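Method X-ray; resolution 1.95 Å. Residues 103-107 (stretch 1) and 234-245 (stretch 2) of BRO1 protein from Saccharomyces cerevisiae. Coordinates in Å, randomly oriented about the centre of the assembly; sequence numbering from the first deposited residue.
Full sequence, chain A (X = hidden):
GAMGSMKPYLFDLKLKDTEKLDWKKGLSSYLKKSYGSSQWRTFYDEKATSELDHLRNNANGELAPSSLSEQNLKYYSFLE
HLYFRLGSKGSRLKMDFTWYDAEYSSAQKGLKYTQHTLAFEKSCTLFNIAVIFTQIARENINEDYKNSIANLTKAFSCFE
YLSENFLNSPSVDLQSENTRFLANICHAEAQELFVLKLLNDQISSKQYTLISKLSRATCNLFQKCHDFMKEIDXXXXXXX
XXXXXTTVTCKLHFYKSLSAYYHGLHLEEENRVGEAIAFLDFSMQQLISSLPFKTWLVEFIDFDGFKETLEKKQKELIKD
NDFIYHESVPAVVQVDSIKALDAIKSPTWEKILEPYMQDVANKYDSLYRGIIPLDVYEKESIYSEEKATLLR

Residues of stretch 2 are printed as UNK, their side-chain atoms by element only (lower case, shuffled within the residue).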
ATOM      1  N   GLU A 103     -14.139  -7.991  -2.179  1.00 25.90           N
ATOM      2  CA  GLU A 103     -14.817  -8.083  -3.469  1.00 31.63           C
ATOM      3  C   GLU A 103     -14.282  -7.125  -4.529  1.00 35.15           C
ATOM      4  O   GLU A 103     -14.620  -5.944  -4.530  1.00 35.55           O
ATOM      5  CB  GLU A 103     -16.319  -7.855  -3.280  1.00 32.41           C
ATOM      6  CG  GLU A 103     -17.002  -8.965  -2.507  1.00 38.89           C
ATOM      7  CD  GLU A 103     -18.483  -8.719  -2.276  1.00 41.22           C
ATOM      8  OE1 GLU A 103     -19.179  -9.678  -1.884  1.00 43.39           O
ATOM      9  OE2 GLU A 103     -18.949  -7.576  -2.476  1.00 44.19           O
ATOM     10  N   TYR A 104     -13.446  -7.632  -5.430  1.00 38.38           N
ATOM     11  CA  TYR A 104     -12.899  -6.792  -6.492  1.00 42.74           C
ATOM     12  C   TYR A 104     -13.746  -6.934  -7.751  1.00 47.66           C
ATOM     13  O   TYR A 104     -14.585  -6.085  -8.055  1.00 48.88           O
ATOM     14  CB  TYR A 104     -11.455  -7.184  -6.821  1.00 40.42           C
ATOM     15  CG  TYR A 104     -10.475  -7.049  -5.679  1.00 37.39           C
ATOM     16  CD1 TYR A 104     -10.110  -8.156  -4.925  1.00 37.64           C
ATOM     17  CD2 TYR A 104      -9.901  -5.814  -5.361  1.00 37.17           C
ATOM     18  CE1 TYR A 104      -9.197  -8.050  -3.886  1.00 37.27           C
ATOM     19  CE2 TYR A 104      -8.982  -5.694  -4.316  1.00 35.26           C
ATOM     20  CZ  TYR A 104      -8.638  -6.821  -3.586  1.00 36.84           C
ATOM     21  OH  TYR A 104      -7.728  -6.737  -2.557  1.00 37.37           O
ATOM     22  N   SER A 105     -13.505  -8.016  -8.480  1.00 52.68           N
ATOM     23  CA  SER A 105     -14.223  -8.314  -9.713  1.00 57.30           C
ATOM     24  C   SER A 105     -14.003  -9.786 -10.027  1.00 60.14           C
ATOM     25  O   SER A 105     -14.953 -10.569 -10.115  1.00 61.39           O
ATOM     26  CB  SER A 105     -13.687  -7.463 -10.871  1.00 57.38           C
ATOM     27  OG  SER A 105     -13.961  -6.086 -10.681  1.00 57.83           O
ATOM     28  N   SER A 106     -12.735 -10.150 -10.179  1.00 63.03           N
ATOM     29  CA  SER A 106     -12.351 -11.520 -10.488  1.00 65.28           C
ATOM     30  C   SER A 106     -12.605 -12.455  -9.308  1.00 66.67           C
ATOM     31  O   SER A 106     -12.846 -13.648  -9.496  1.00 67.49           O
ATOM     32  CB  SER A 106     -10.871 -11.571 -10.887  1.00 65.74           C
ATOM     33  OG  SER A 106     -10.619 -10.760 -12.025  1.00 65.04           O
ATOM     34  N   ALA A 107     -12.551 -11.910  -8.095  1.00 67.55           N
ATOM     35  CA  ALA A 107     -12.781 -12.702  -6.888  1.00 68.22           C
ATOM     36  C   ALA A 107     -14.252 -13.117  -6.775  1.00 68.45           C
ATOM     37  O   ALA A 107     -15.084 -12.718  -7.593  1.00 68.33           O
ATOM     38  CB  ALA A 107     -12.362 -11.903  -5.654  1.00 67.87           C
ATOM     39  N   UNK A 234      -3.317 -14.657 -17.072  1.00 76.89           N
ATOM     40  CA  UNK A 234      -4.776 -14.577 -17.073  1.00 76.96           C
ATOM     41  C   UNK A 234      -5.258 -13.313 -16.370  1.00 76.22           C
ATOM     42  O   UNK A 234      -5.226 -13.223 -15.142  1.00 76.58           O
ATOM     43  c   UNK A 234      -4.944 -17.103 -17.047  1.00 79.30           C
ATOM     44  o   UNK A 234      -5.343 -17.333 -18.210  1.00 79.70           O
ATOM     45  c   UNK A 234      -5.366 -15.809 -16.384  1.00 78.07           C
ATOM     46  o   UNK A 234      -4.211 -17.886 -16.408  1.00 79.49           O
ATOM     47  N   UNK A 235      -5.707 -12.340 -17.155  1.00 74.94           N
ATOM     48  CA  UNK A 235      -6.192 -11.076 -16.610  1.00 73.61           C
ATOM     49  C   UNK A 235      -7.277 -11.284 -15.562  1.00 71.59           C
ATOM     50  O   UNK A 235      -7.373 -10.527 -14.596  1.00 71.38           O
ATOM     51  c   UNK A 235      -6.726 -10.193 -17.740  1.00 74.91           C
ATOM     52  c   UNK A 235      -5.639  -9.770 -18.710  1.00 76.00           C
ATOM     53  o   UNK A 235      -4.750  -8.992 -18.302  1.00 76.85           O
ATOM     54  o   UNK A 235      -5.668 -10.220 -19.875  1.00 76.75           O
ATOM     55  N   UNK A 236      -8.089 -12.319 -15.751  1.00 68.93           N
ATOM     56  CA  UNK A 236      -9.169 -12.616 -14.822  1.00 66.35           C
ATOM     57  C   UNK A 236      -8.694 -13.504 -13.669  1.00 63.85           C
ATOM     58  O   UNK A 236      -9.478 -13.867 -12.792  1.00 63.91           O
ATOM     59  c   UNK A 236     -10.698 -12.541 -16.815  1.00 67.35           C
ATOM     60  c   UNK A 236     -10.345 -13.313 -15.552  1.00 66.87           C
ATOM     61  c   UNK A 236     -11.557 -13.408 -14.630  1.00 67.14           C
ATOM     62  N   UNK A 237      -7.407 -13.843 -13.665  1.00 60.52           N
ATOM     63  CA  UNK A 237      -6.850 -14.688 -12.611  1.00 57.26           C
ATOM     64  C   UNK A 237      -5.976 -13.911 -11.627  1.00 54.96           C
ATOM     65  O   UNK A 237      -5.696 -14.390 -10.525  1.00 54.07           O
ATOM     66  c   UNK A 237      -6.056 -15.837 -13.226  1.00 57.31           C
ATOM     67  N   UNK A 238      -5.534 -12.721 -12.024  1.00 52.04           N
ATOM     68  CA  UNK A 238      -4.704 -11.899 -11.151  1.00 48.74           C
ATOM     69  C   UNK A 238      -5.520 -11.562  -9.905  1.00 46.83           C
ATOM     70  O   UNK A 238      -6.738 -11.402  -9.980  1.00 45.82           O
ATOM     71  c   UNK A 238      -3.485  -9.702 -10.895  1.00 48.55           C
ATOM     72  c   UNK A 238      -3.373 -10.962 -13.069  1.00 49.92           C
ATOM     73  c   UNK A 238      -4.251 -10.602 -11.865  1.00 49.48           C
ATOM     74  c   UNK A 238      -2.782  -9.774 -13.793  1.00 48.75           C
ATOM     75  N   UNK A 239      -4.845 -11.449  -8.768  1.00 44.50           N
ATOM     76  CA  UNK A 239      -5.504 -11.174  -7.494  1.00 42.79           C
ATOM     77  C   UNK A 239      -6.455  -9.972  -7.359  1.00 42.67           C
ATOM     78  O   UNK A 239      -7.639 -10.150  -7.056  1.00 46.57           O
ATOM     79  c   UNK A 239      -6.640 -10.811  -3.263  1.00 30.99           C
ATOM     80  c   UNK A 239      -4.565  -9.436  -4.488  1.00 34.40           C
ATOM     81  c   UNK A 239      -5.021 -10.617  -5.065  1.00 35.98           C
ATOM     82  c   UNK A 239      -6.172  -9.628  -2.718  1.00 29.32           C
ATOM     83  o   UNK A 239      -6.752  -9.114  -1.593  1.00 26.04           O
ATOM     84  c   UNK A 239      -4.454 -11.104  -6.378  1.00 39.52           C
ATOM     85  c   UNK A 239      -5.134  -8.938  -3.322  1.00 31.40           C
ATOM     86  c   UNK A 239      -6.061 -11.302  -4.434  1.00 33.35           C
ATOM     87  N   UNK A 240      -5.956  -8.760  -7.568  1.00 41.07           N
ATOM     88  CA  UNK A 240      -6.808  -7.587  -7.403  1.00 38.07           C
ATOM     89  C   UNK A 240      -7.758  -7.222  -8.529  1.00 37.04           C
ATOM     90  O   UNK A 240      -8.623  -8.007  -8.920  1.00 35.60           O
ATOM     91  N   UNK A 241      -7.609  -6.002  -9.032  1.00 35.54           N
ATOM     92  CA  UNK A 241      -8.431  -5.506 -10.127  1.00 35.23           C
ATOM     93  C   UNK A 241      -7.678  -5.712 -11.432  1.00 35.22           C
ATOM     94  O   UNK A 241      -6.484  -5.409 -11.525  1.00 34.54           O
ATOM     95  c   UNK A 241      -8.718  -4.012  -9.940  1.00 36.35           C
ATOM     96  c   UNK A 241      -9.499  -3.688  -8.686  1.00 38.85           C
ATOM     97  o   UNK A 241     -11.799  -3.470  -8.107  1.00 43.07           O
ATOM     98  o   UNK A 241     -11.261  -5.047  -9.533  1.00 43.34           O
ATOM     99  c   UNK A 241     -10.958  -4.095  -8.786  1.00 41.70           C
ATOM    100  N   UNK A 242      -8.360  -6.239 -12.457  1.00 35.63           N
ATOM    101  CA  UNK A 242      -7.725  -6.474 -13.756  1.00 35.87           C
ATOM    102  C   UNK A 242      -7.079  -5.204 -14.318  1.00 34.97           C
ATOM    103  O   UNK A 242      -6.010  -5.256 -14.927  1.00 35.39           O
ATOM    104  c   UNK A 242      -8.888  -6.962 -14.615  1.00 36.86           C
ATOM    105  c   UNK A 242      -9.743  -6.743 -12.453  1.00 36.04           C
ATOM    106  c   UNK A 242      -9.733  -7.688 -13.630  1.00 37.28           C
ATOM    107  N   UNK A 243      -7.732  -4.068 -14.095  1.00 34.39           N
ATOM    108  CA  UNK A 243      -7.244  -2.776 -14.581  1.00 35.31           C
ATOM    109  C   UNK A 243      -5.848  -2.385 -14.089  1.00 32.96           C
ATOM    110  O   UNK A 243      -5.142  -1.632 -14.761  1.00 31.28           O
ATOM    111  n   UNK A 243     -10.868   1.673 -13.608  1.00 45.84           N
ATOM    112  c   UNK A 243     -10.526  -0.703 -14.296  1.00 44.15           C
ATOM    113  c   UNK A 243      -8.220  -1.667 -14.183  1.00 37.21           C
ATOM    114  c   UNK A 243      -9.937   0.699 -14.244  1.00 44.97           C
ATOM    115  c   UNK A 243      -9.550  -1.702 -14.907  1.00 42.06           C
ATOM    116  N   UNK A 244      -5.451  -2.889 -12.923  1.00 30.75           N
ATOM    117  CA  UNK A 244      -4.148  -2.549 -12.351  1.00 28.59           C
ATOM    118  C   UNK A 244      -2.942  -2.985 -13.172  1.00 29.33           C
ATOM    119  O   UNK A 244      -1.923  -2.288 -13.213  1.00 27.87           O
ATOM    120  c   UNK A 244      -4.005  -3.139 -10.941  1.00 26.85           C
ATOM    121  c   UNK A 244      -5.186  -4.471  -6.625  1.00 26.56           C
ATOM    122  c   UNK A 244      -4.995  -2.626  -9.943  1.00 25.30           C
ATOM    123  c   UNK A 244      -5.235  -3.154  -8.635  1.00 25.77           C
ATOM    124  c   UNK A 244      -4.717  -4.238  -7.914  1.00 25.72           C
ATOM    125  c   UNK A 244      -6.164  -3.638  -6.047  1.00 28.13           C
ATOM    126  c   UNK A 244      -5.817  -1.542 -10.077  1.00 24.80           C
ATOM    127  n   UNK A 244      -6.553  -1.362  -8.929  1.00 25.27           N
ATOM    128  c   UNK A 244      -6.688  -2.569  -6.731  1.00 25.10           C
ATOM    129  c   UNK A 244      -6.215  -2.338  -8.027  1.00 25.45           C
ATOM    130  N   UNK A 245      -3.043  -4.138 -13.820  1.00 28.84           N
ATOM    131  CA  UNK A 245      -1.923  -4.652 -14.595  1.00 29.82           C
ATOM    132  C   UNK A 245      -1.394  -3.680 -15.653  1.00 29.82           C
ATOM    133  O   UNK A 245      -0.190  -3.435 -15.733  1.00 28.29           O
ATOM    134  c   UNK A 245      -1.589  -8.121 -16.332  1.00 40.02           C
ATOM    135  n   UNK A 245       0.488  -8.314 -17.662  1.00 45.00           N
ATOM    136  c   UNK A 245      -2.314  -5.975 -15.257  1.00 32.25           C
ATOM    137  c   UNK A 245      -0.404  -8.996 -16.687  1.00 41.41           C
ATOM    138  c   UNK A 245      -1.135  -6.783 -15.772  1.00 36.33           C
TER

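Position 234 has two side-chain carbons, the second carrying two oxygens, and its side chain is out of reach of stretch 1: Asp234. Its backbone O accepts a hydrogen bond of 2.7 Å from the N of position 237, which helps turn the chain. Position 235 repeats this acidic pattern, its end leading away into solvent, where a charge is readily tolerated: Asp235.

Position 236 has one carbon bearing two more, a beta-branched hydrocarbon, and one branch tip nears Ser106. This is Val236; Val236 CG1 lies 3.8 Å from Ser106 OG, and the backbone O of Val236 also sits 3.3 Å from Ser106 CB. Position 237 has a single carbon: Ala237, whose CB points away from stretch 1 and makes no contact with it. At position 238, four carbons fork at the first, with one arm two carbons long. This is Ile238, a buried apolar side chain whose end leads away from stretch 1.

Position 239 has one carbon, then a six-carbon ring bearing an oxygen: Tyr239. Although its CA-to-CB bond points away, its end returns to stretch 1, and Tyr239 OH lies 2.7 Å from Tyr104 OH in a hydrogen bond whose direction is left unassigned. The edge of the Tyr104 ring meets the face of the Tyr239 ring, with centroids 5.1 Å apart and planes at 76°.

Position 240 has no side-chain atoms: Gly240. Its CA lies over the face of the Tyr104 ring, 4.0 Å from the centroid, in a CH-pi contact. A CB here would lie 2.1 Å from a ring carbon of position 244, so glycine fits the crowded site.

Position 241 has three carbons, the third carrying two oxygens: Glu241. Its bent chain brings OE1 to 3.1 Å from Ser105 OG and 3.5 Å from Tyr104 CB. Position 242 has three carbons closing a ring onto the backbone N: Pro242. Its CG packs 3.6 Å from Ser106 OG, and the ring restrains phi, here -55°. Position 243, four carbons in a row ending in nitrogen, extends clear of stretch 1: Lys243, exposed as its charge favours.

Position 244 has one carbon, then fused rings holding eight carbons and one nitrogen: Trp244. This broad buried side chain places CH2 3.9 Å from Tyr104 CE2. Position 245, again four carbons ending in nitrogen, is out of reach: Lys245.

The contact centres on Tyr104, held by ring packing against Tyr239, Gly240 and Trp244 and by its hydroxyl. Ser106 extends the interface along Val236 and Pro242, and together the two stretches bury 429 Å².

Stretch 2 234-245: DDVAIYGEPKWK
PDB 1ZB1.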